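Local coordinates for pentafunctional AROM polypeptide (Schizosaccharomyces pombe, PDB 5SWV), which probably catalyses five successive steps of the shikimate pathway, here represented by its 3-dehydroquinate dehydratase and shikimate dehydrogenase portions, at residues M477-L482 with E502-Q507; D359-A364 with A442-I447; K47-S52 with L58-E63. All blocks are in the same frame, centred on the assembly; numbering follows the deposited sequence.

Interaction 1. Residues M477-L482 with E502-Q507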
loop_
_atom_site.group_PDB
_atom_site.type_symbol
_atom_site.label_atom_id
_atom_site.label_comp_id
_atom_site.label_asym_id
_atom_site.label_seq_id
_atom_site.Cartn_x
_atom_site.Cartn_y
_atom_site.Cartn_z
ATOM N N MET A 477 -1.030 19.955 -11.323
ATOM C CA MET A 477 0.311 19.610 -10.854
ATOM C C MET A 477 1.156 20.773 -10.374
ATOM O O MET A 477 2.215 20.543 -9.799
ATOM C CB MET A 477 1.077 18.869 -11.938
ATOM C CG MET A 477 0.472 17.526 -12.262
ATOM S SD MET A 477 0.451 16.470 -10.813
ATOM C CE MET A 477 2.200 16.097 -10.630
ATOM N N ALA A 478 0.710 22.006 -10.587
ATOM C CA ALA A 478 1.418 23.165 -10.038
ATOM C C ALA A 478 0.955 23.518 -8.609
ATOM O O ALA A 478 -0.228 23.359 -8.240
ATOM C CB ALA A 478 1.272 24.360 -10.967
ATOM N N TYR A 479 1.907 24.013 -7.821
ATOM C CA TYR A 479 1.673 24.427 -6.425
ATOM C C TYR A 479 2.164 25.867 -6.214
ATOM O O TYR A 479 2.606 26.235 -5.131
ATOM C CB TYR A 479 2.364 23.453 -5.456
ATOM C CG TYR A 479 3.827 23.185 -5.775
ATOM C CD1 TYR A 479 4.845 23.983 -5.242
ATOM C CD2 TYR A 479 4.192 22.132 -6.622
ATOM C CE1 TYR A 479 6.179 23.739 -5.538
ATOM C CE2 TYR A 479 5.522 21.881 -6.926
ATOM C CZ TYR A 479 6.512 22.687 -6.382
ATOM O OH TYR A 479 7.832 22.430 -6.678
ATOM N N LYS A 480 2.037 26.690 -7.252
ATOM C CA LYS A 480 2.615 28.029 -7.264
ATOM C C LYS A 480 1.840 28.921 -8.248
ATOM O O LYS A 480 2.214 28.999 -9.426
ATOM C CB LYS A 480 4.102 27.924 -7.647
ATOM C CG LYS A 480 4.878 29.242 -7.747
ATOM C CD LYS A 480 5.021 29.942 -6.401
ATOM C CE LYS A 480 5.809 31.234 -6.538
ATOM N NZ LYS A 480 6.217 31.733 -5.203
ATOM N N PRO A 481 0.756 29.587 -7.780
ATOM C CA PRO A 481 0.157 29.557 -6.429
ATOM C C PRO A 481 -0.411 28.203 -5.983
ATOM O O PRO A 481 -0.510 27.278 -6.783
ATOM C CB PRO A 481 -0.970 30.608 -6.512
ATOM C CG PRO A 481 -1.174 30.891 -7.968
ATOM C CD PRO A 481 0.145 30.638 -8.622
ATOM N N LEU A 482 -0.770 28.109 -4.700
ATOM C CA LEU A 482 -1.380 26.897 -4.127
ATOM C C LEU A 482 -2.748 26.629 -4.757
ATOM O O LEU A 482 -2.979 25.530 -5.270
ATOM C CB LEU A 482 -1.524 27.011 -2.596
ATOM C CG LEU A 482 -0.242 26.960 -1.749
ATOM C CD1 LEU A 482 -0.442 27.505 -0.332
ATOM C CD2 LEU A 482 0.291 25.532 -1.722
ATOM N N GLU A 502 -0.327 18.022 -2.875
ATOM C CA GLU A 502 -0.770 16.676 -2.576
ATOM C C GLU A 502 0.019 15.644 -3.383
ATOM O O GLU A 502 0.511 14.674 -2.824
ATOM C CB GLU A 502 -2.267 16.507 -2.808
ATOM C CG GLU A 502 -2.683 15.044 -2.807
ATOM C CD GLU A 502 -4.145 14.831 -2.588
ATOM O OE1 GLU A 502 -4.902 15.819 -2.588
ATOM O OE2 GLU A 502 -4.522 13.653 -2.426
ATOM N N ALA A 503 0.135 15.854 -4.686
ATOM C CA ALA A 503 0.880 14.919 -5.523
ATOM C C ALA A 503 2.334 14.800 -5.123
ATOM O O ALA A 503 2.853 13.697 -5.059
ATOM C CB ALA A 503 0.790 15.307 -6.985
ATOM N N LEU A 504 2.980 15.932 -4.863
ATOM C CA LEU A 504 4.374 15.951 -4.377
ATOM C C LEU A 504 4.534 15.122 -3.101
ATOM O O LEU A 504 5.503 14.372 -2.955
ATOM C CB LEU A 504 4.862 17.381 -4.094
ATOM C CG LEU A 504 6.398 17.584 -3.966
ATOM C CD1 LEU A 504 6.720 18.988 -4.474
ATOM C CD2 LEU A 504 7.058 17.358 -2.576
ATOM N N VAL A 505 3.583 15.262 -2.186
ATOM C CA VAL A 505 3.627 14.512 -0.947
ATOM C C VAL A 505 3.502 13.021 -1.191
ATOM O O VAL A 505 4.233 12.243 -0.581
ATOM C CB VAL A 505 2.555 14.996 0.042
ATOM C CG1 VAL A 505 2.352 14.003 1.187
ATOM C CG2 VAL A 505 2.960 16.355 0.588
ATOM N N ARG A 506 2.598 12.627 -2.080
ATOM C CA ARG A 506 2.417 11.213 -2.396
ATOM C C ARG A 506 3.586 10.586 -3.185
ATOM O O ARG A 506 3.782 9.377 -3.086
ATOM C CB ARG A 506 1.073 10.986 -3.088
ATOM C CG ARG A 506 -0.129 11.367 -2.223
ATOM C CD ARG A 506 -1.447 10.821 -2.771
ATOM N NE ARG A 506 -2.661 11.354 -2.123
ATOM C CZ ARG A 506 -3.235 10.880 -1.006
ATOM N NH1 ARG A 506 -2.728 9.862 -0.322
ATOM N NH2 ARG A 506 -4.342 11.448 -0.561
ATOM N N GLN A 507 4.353 11.388 -3.940
ATOM C CA GLN A 507 5.611 10.914 -4.580
ATOM C C GLN A 507 6.618 10.485 -3.556
ATOM O O GLN A 507 7.212 9.411 -3.675
ATOM C CB GLN A 507 6.305 11.994 -5.405
ATOM C CG GLN A 507 5.606 12.324 -6.698
ATOM C CD GLN A 507 6.146 13.590 -7.335
ATOM O OE1 GLN A 507 7.215 14.088 -6.935
ATOM N NE2 GLN A 507 5.407 14.124 -8.335
#
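M477 reaches the helix with the end of its side chain, and the closer-packed half of this contact lies here. Two successive bends, chi2 -60° and chi3 -71°, curl the thioether so that its last atoms come over A503. M477 CE and A503 CB are 4.0 Å apart, and M477 SD comes equally near that same methyl. A503 is buried, and M477 also rests on I357 of helix 353-364, so the methionine is wedged between two helices. Beyond A503, CE only grazes the amide of Q507, with Q507 NE2 at 4.4 Å. The loop 477-482 follows strand 472-476 of the parallel, Rossmann-like sheet of the shikimate dehydrogenase portion, and helix 500-516 packs against this loop. Toward solvent the contact thins out to one pair: CE2 of the exposed Y479 ring meets L504 CD1 at 4.0 Å. The ring and the leucine branch cross obliquely, and no hydrogen bond joins the two segments anywhere. On the helix itself, E502 and R506 form a salt bridge one turn apart. R506 presents NE and NH2 side-on to the single atom E502 OE2, which lies near the guanidinium plane, while R506 also makes a cation-pi contact with F522.

Interaction 2. Residues D359-A364 with A442-I447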
loop_
_atom_site.group_PDB
_atom_site.type_symbol
_atom_site.label_atom_id
_atom_site.label_comp_id
_atom_site.label_asym_id
_atom_site.label_seq_id
_atom_site.Cartn_x
_atom_site.Cartn_y
_atom_site.Cartn_z
ATOM N N ASP A 359 -1.653 7.864 -7.434
ATOM C CA ASP A 359 -2.107 7.655 -6.050
ATOM C C ASP A 359 -3.094 8.729 -5.583
ATOM O O ASP A 359 -3.917 8.479 -4.685
ATOM C CB ASP A 359 -0.941 7.659 -5.051
ATOM C CG ASP A 359 0.052 6.514 -5.240
ATOM O OD1 ASP A 359 -0.103 5.637 -6.122
ATOM O OD2 ASP A 359 1.027 6.498 -4.461
ATOM N N THR A 360 -2.984 9.932 -6.143
ATOM C CA THR A 360 -3.898 11.015 -5.797
ATOM C C THR A 360 -5.313 10.667 -6.272
ATOM O O THR A 360 -6.254 10.755 -5.498
ATOM C CB THR A 360 -3.420 12.350 -6.386
ATOM O OG1 THR A 360 -2.158 12.679 -5.813
ATOM C CG2 THR A 360 -4.392 13.465 -6.091
ATOM N N PHE A 361 -5.438 10.252 -7.531
ATOM C CA PHE A 361 -6.704 9.773 -8.080
ATOM C C PHE A 361 -7.208 8.546 -7.335
ATOM O O PHE A 361 -8.371 8.492 -6.939
ATOM C CB PHE A 361 -6.579 9.467 -9.585
ATOM C CG PHE A 361 -6.656 10.692 -10.459
ATOM C CD1 PHE A 361 -7.873 11.312 -10.707
ATOM C CD2 PHE A 361 -5.517 11.226 -11.040
ATOM C CE1 PHE A 361 -7.947 12.445 -11.499
ATOM C CE2 PHE A 361 -5.590 12.359 -11.847
ATOM C CZ PHE A 361 -6.806 12.970 -12.067
ATOM N N ALA A 362 -6.328 7.576 -7.119
ATOM C CA ALA A 362 -6.707 6.353 -6.402
ATOM C C ALA A 362 -7.444 6.656 -5.088
ATOM O O ALA A 362 -8.463 6.029 -4.803
ATOM C CB ALA A 362 -5.489 5.480 -6.143
ATOM N N ASN A 363 -6.949 7.641 -4.334
ATOM C CA ASN A 363 -7.554 8.051 -3.059
ATOM C C ASN A 363 -8.723 9.018 -3.178
ATOM O O ASN A 363 -9.638 8.973 -2.354
ATOM C CB ASN A 363 -6.494 8.641 -2.105
ATOM C CG ASN A 363 -5.636 7.564 -1.459
ATOM O OD1 ASN A 363 -5.911 7.118 -0.332
ATOM N ND2 ASN A 363 -4.613 7.104 -2.186
ATOM N N ALA A 364 -8.694 9.887 -4.180
ATOM C CA ALA A 364 -9.741 10.903 -4.344
ATOM C C ALA A 364 -11.064 10.375 -4.892
ATOM O O ALA A 364 -12.065 11.073 -4.782
ATOM C CB ALA A 364 -9.248 12.042 -5.227
ATOM N N ALA A 442 -11.970 12.545 -15.216
ATOM C CA ALA A 442 -10.634 12.819 -14.664
ATOM C C ALA A 442 -9.917 13.845 -15.516
ATOM O O ALA A 442 -9.983 13.774 -16.737
ATOM C CB ALA A 442 -9.810 11.540 -14.588
ATOM N N VAL A 443 -9.246 14.800 -14.878
ATOM C CA VAL A 443 -8.492 15.815 -15.599
ATOM C C VAL A 443 -7.166 16.079 -14.901
ATOM O O VAL A 443 -7.105 16.059 -13.682
ATOM C CB VAL A 443 -9.299 17.126 -15.734
ATOM C CG1 VAL A 443 -8.493 18.191 -16.476
ATOM C CG2 VAL A 443 -10.619 16.870 -16.458
ATOM N N VAL A 444 -6.106 16.313 -15.675
ATOM C CA VAL A 444 -4.802 16.699 -15.126
ATOM C C VAL A 444 -4.243 17.869 -15.928
ATOM O O VAL A 444 -4.062 17.752 -17.139
ATOM C CB VAL A 444 -3.776 15.548 -15.158
ATOM C CG1 VAL A 444 -2.545 15.914 -14.338
ATOM C CG2 VAL A 444 -4.392 14.264 -14.637
ATOM N N SER A 445 -3.987 19.000 -15.269
ATOM C CA SER A 445 -3.259 20.095 -15.898
ATOM C C SER A 445 -1.813 20.008 -15.487
ATOM O O SER A 445 -1.526 20.038 -14.302
ATOM C CB SER A 445 -3.802 21.437 -15.468
ATOM O OG SER A 445 -2.958 22.458 -15.969
ATOM N N THR A 446 -0.910 19.906 -16.457
ATOM C CA THR A 446 0.536 19.882 -16.199
ATOM C C THR A 446 1.243 21.180 -16.608
ATOM O O THR A 446 2.459 21.274 -16.550
ATOM C CB THR A 446 1.181 18.711 -16.947
ATOM O OG1 THR A 446 1.047 18.916 -18.351
ATOM C CG2 THR A 446 0.490 17.420 -16.593
ATOM N N ILE A 447 0.487 22.186 -17.017
ATOM C CA ILE A 447 1.086 23.413 -17.534
ATOM C C ILE A 447 1.357 24.375 -16.368
ATOM O O ILE A 447 0.869 24.125 -15.252
ATOM C CB ILE A 447 0.221 24.029 -18.665
ATOM C CG1 ILE A 447 -1.080 24.641 -18.127
ATOM C CG2 ILE A 447 -0.057 22.973 -19.727
ATOM C CD1 ILE A 447 -2.016 25.124 -19.215
#
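The ring of F361 points its edge at the strand: V443 O lies in the ring plane, 3.5 Å from F361 CZ, and the methyl V444 CG2 sits at the same rim, 3.6 Å from F361 CE2. A442 CB comes in obliquely, 3.7 Å from F361 CE1. This is helix-on-sheet packing in a Rossmann-like alpha/beta domain, with helix 353-364 lying against one side of the parallel sheet whose strand 440-445 is flanked by 374-378 and 472-476. The short axes run 11.1 Å apart at 146°, roughly antiparallel, and the phenylalanine bridges that gap. Its CG stands anti to the carbonyl carbon (chi1 -80°), which sends the ring from the helix toward the strand. All four touching residues are buried. V443 turns its own side chain away and contributes mainly its carbonyl oxygen, while A442 and V444 provide methyls at CE1 and CE2, the two positions that flank CZ. V473 and L475 of the next strand touch F361 as well, so the ring spans more than one strand. Back on the helix, D359 O takes two bonds from N363, one from its backbone N and one from the side chain, with N363 ND2 at 2.9 Å.

Interaction 3. Residues K47-S52 with L58-E63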
loop_
_atom_site.group_PDB
_atom_site.type_symbol
_atom_site.label_atom_id
_atom_site.label_comp_id
_atom_site.label_asym_id
_atom_site.label_seq_id
_atom_site.Cartn_x
_atom_site.Cartn_y
_atom_site.Cartn_z
ATOM N N LYS A 47 -20.680 -7.765 14.117
ATOM C CA LYS A 47 -22.024 -7.896 14.693
ATOM C C LYS A 47 -23.113 -7.547 13.667
ATOM O O LYS A 47 -23.264 -6.394 13.262
ATOM C CB LYS A 47 -22.161 -7.021 15.950
ATOM C CG LYS A 47 -21.134 -7.303 17.051
ATOM C CD LYS A 47 -21.295 -8.676 17.718
ATOM C CE LYS A 47 -22.495 -8.711 18.663
ATOM N NZ LYS A 47 -23.319 -9.960 18.614
ATOM N N ASP A 48 -23.865 -8.570 13.267
ATOM C CA ASP A 48 -24.967 -8.456 12.315
ATOM C C ASP A 48 -26.218 -7.918 13.013
ATOM O O ASP A 48 -26.689 -8.539 13.961
ATOM C CB ASP A 48 -25.259 -9.850 11.751
ATOM C CG ASP A 48 -26.209 -9.835 10.569
ATOM O OD1 ASP A 48 -26.922 -8.841 10.323
ATOM O OD2 ASP A 48 -26.235 -10.854 9.867
ATOM N N PRO A 49 -26.780 -6.789 12.533
ATOM C CA PRO A 49 -28.024 -6.294 13.119
ATOM C C PRO A 49 -29.236 -7.245 13.028
ATOM O O PRO A 49 -30.133 -7.139 13.868
ATOM C CB PRO A 49 -28.291 -5.019 12.335
ATOM C CG PRO A 49 -26.960 -4.581 11.881
ATOM C CD PRO A 49 -26.273 -5.852 11.519
ATOM N N LYS A 50 -29.259 -8.139 12.030
ATOM C CA LYS A 50 -30.297 -9.176 11.890
ATOM C C LYS A 50 -29.674 -10.536 12.129
ATOM O O LYS A 50 -29.026 -11.075 11.242
ATOM C CB LYS A 50 -30.881 -9.158 10.479
ATOM C CG LYS A 50 -31.484 -7.832 10.069
ATOM C CD LYS A 50 -31.542 -7.701 8.555
ATOM C CE LYS A 50 -31.827 -6.271 8.117
ATOM N NZ LYS A 50 -31.178 -5.991 6.804
ATOM N N SER A 51 -29.850 -11.106 13.309
ATOM C CA SER A 51 -29.118 -12.327 13.639
ATOM C C SER A 51 -29.999 -13.318 14.393
ATOM O O SER A 51 -30.476 -14.292 13.792
ATOM C CB SER A 51 -27.821 -11.980 14.388
ATOM O OG SER A 51 -27.007 -13.122 14.575
ATOM N N SER A 52 -30.209 -13.080 15.691
ATOM C CA SER A 52 -31.079 -13.910 16.574
ATOM C C SER A 52 -30.651 -15.371 16.886
ATOM O O SER A 52 -31.209 -15.972 17.816
ATOM C CB SER A 52 -32.576 -13.833 16.144
ATOM O OG SER A 52 -32.913 -14.687 15.057
ATOM N N LEU A 58 -24.425 -14.962 6.004
ATOM C CA LEU A 58 -23.620 -14.841 4.769
ATOM C C LEU A 58 -23.788 -13.513 4.052
ATOM O O LEU A 58 -22.810 -12.923 3.601
ATOM C CB LEU A 58 -23.958 -15.955 3.777
ATOM C CG LEU A 58 -23.003 -17.138 3.677
ATOM C CD1 LEU A 58 -22.807 -17.812 5.029
ATOM C CD2 LEU A 58 -23.531 -18.130 2.645
ATOM N N ASP A 59 -25.030 -13.062 3.924
ATOM C CA ASP A 59 -25.303 -11.803 3.235
ATOM C C ASP A 59 -24.588 -10.632 3.910
ATOM O O ASP A 59 -23.955 -9.812 3.245
ATOM C CB ASP A 59 -26.819 -11.546 3.143
ATOM C CG ASP A 59 -27.519 -12.496 2.167
ATOM O OD1 ASP A 59 -26.949 -12.776 1.091
ATOM O OD2 ASP A 59 -28.639 -12.960 2.477
ATOM N N PHE A 60 -24.663 -10.595 5.237
ATOM C CA PHE A 60 -24.024 -9.540 6.019
ATOM C C PHE A 60 -22.492 -9.546 5.896
ATOM O O PHE A 60 -21.863 -8.545 5.534
ATOM C CB PHE A 60 -24.432 -9.678 7.486
ATOM C CG PHE A 60 -23.722 -8.728 8.396
ATOM C CD1 PHE A 60 -24.039 -7.377 8.391
ATOM C CD2 PHE A 60 -22.720 -9.178 9.250
ATOM C CE1 PHE A 60 -23.378 -6.497 9.227
ATOM C CE2 PHE A 60 -22.056 -8.298 10.099
ATOM C CZ PHE A 60 -22.387 -6.957 10.086
ATOM N N VAL A 61 -21.906 -10.698 6.187
ATOM C CA VAL A 61 -20.465 -10.852 6.119
ATOM C C VAL A 61 -19.963 -10.464 4.738
ATOM O O VAL A 61 -18.979 -9.762 4.626
ATOM C CB VAL A 61 -20.020 -12.285 6.475
ATOM C CG1 VAL A 61 -18.509 -12.444 6.297
ATOM C CG2 VAL A 61 -20.406 -12.606 7.912
ATOM N N ALA A 62 -20.667 -10.893 3.699
ATOM C CA ALA A 62 -20.317 -10.531 2.340
ATOM C C ALA A 62 -20.436 -9.024 2.060
ATOM O O ALA A 62 -19.554 -8.453 1.415
ATOM C CB ALA A 62 -21.169 -11.317 1.372
ATOM N N GLU A 63 -21.512 -8.386 2.526
ATOM C CA GLU A 63 -21.669 -6.922 2.366
ATOM C C GLU A 63 -20.514 -6.204 3.038
ATOM O O GLU A 63 -19.949 -5.273 2.475
ATOM C CB GLU A 63 -22.999 -6.418 2.932
ATOM C CG GLU A 63 -24.156 -6.463 1.931
ATOM C CD GLU A 63 -25.499 -6.925 2.520
ATOM O OE1 GLU A 63 -26.358 -7.405 1.720
ATOM O OE2 GLU A 63 -25.696 -6.823 3.763
#
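D48 and F60 bring the two backbones closest, their CA atoms 6.5 Å apart, where the irregular loop 47-52 passes the first turn of helix 58-69. The loop bends at D48 in an Asx turn: D48 OD1 accepts K50 N at 3.0 Å, which ties the carboxylate back onto its own chain. F60 points its side chain at this bend, with CG anti to the backbone N (chi1 174°). D48 CA stands over the ring centre, 3.7 Å from the F60 centroid and 12° off the normal, a CH-pi contact. Loop and helix form part of a beta-alpha connection of the (beta/alpha)8 barrel of type I dehydroquinase, leading out of strand 38-42. From the ring centre the aspartate side chain runs back toward F60 CB, so the carboxylate stacks over the root of the ring, the planes 15° apart. D48 CG lies 3.5 Å from F60 CG. D48 OD2, the oxygen not used in the Asx turn, is hydrogen-bonded to S57 OG just before the helix, so both carboxylate oxygens are engaged. The P49 ring crosses that of F60 at about a right angle, its CD meeting F60 CE1 at 3.7 Å. At the far end of the ring, F60 CZ is 3.3 Å from the carbonyl oxygen K47 O.

In the fold
Interactions 1 and 2 belong to one Rossmann-like domain and touch directly: M477 N probably hydrogen-bonds to S445 O, and T360 packs against E502, A503 and R506, so helices 353-364 and 500-516 are in contact. Interaction 2 is core, an aromatic edge against buried strand residues; interaction 1 runs from that interior out to the surface and depends on a methionine end set on an alanine and a tyrosine ring set on a leucine. Interaction 3 stands apart in the dehydroquinase barrel, its centre about 43 Å from that of interaction 1 and about 37 Å from that of interaction 2. Partly buried, it adds a carboxylate stacked on a ring, where interactions 1 and 2 join their segments mainly through apolar contacts.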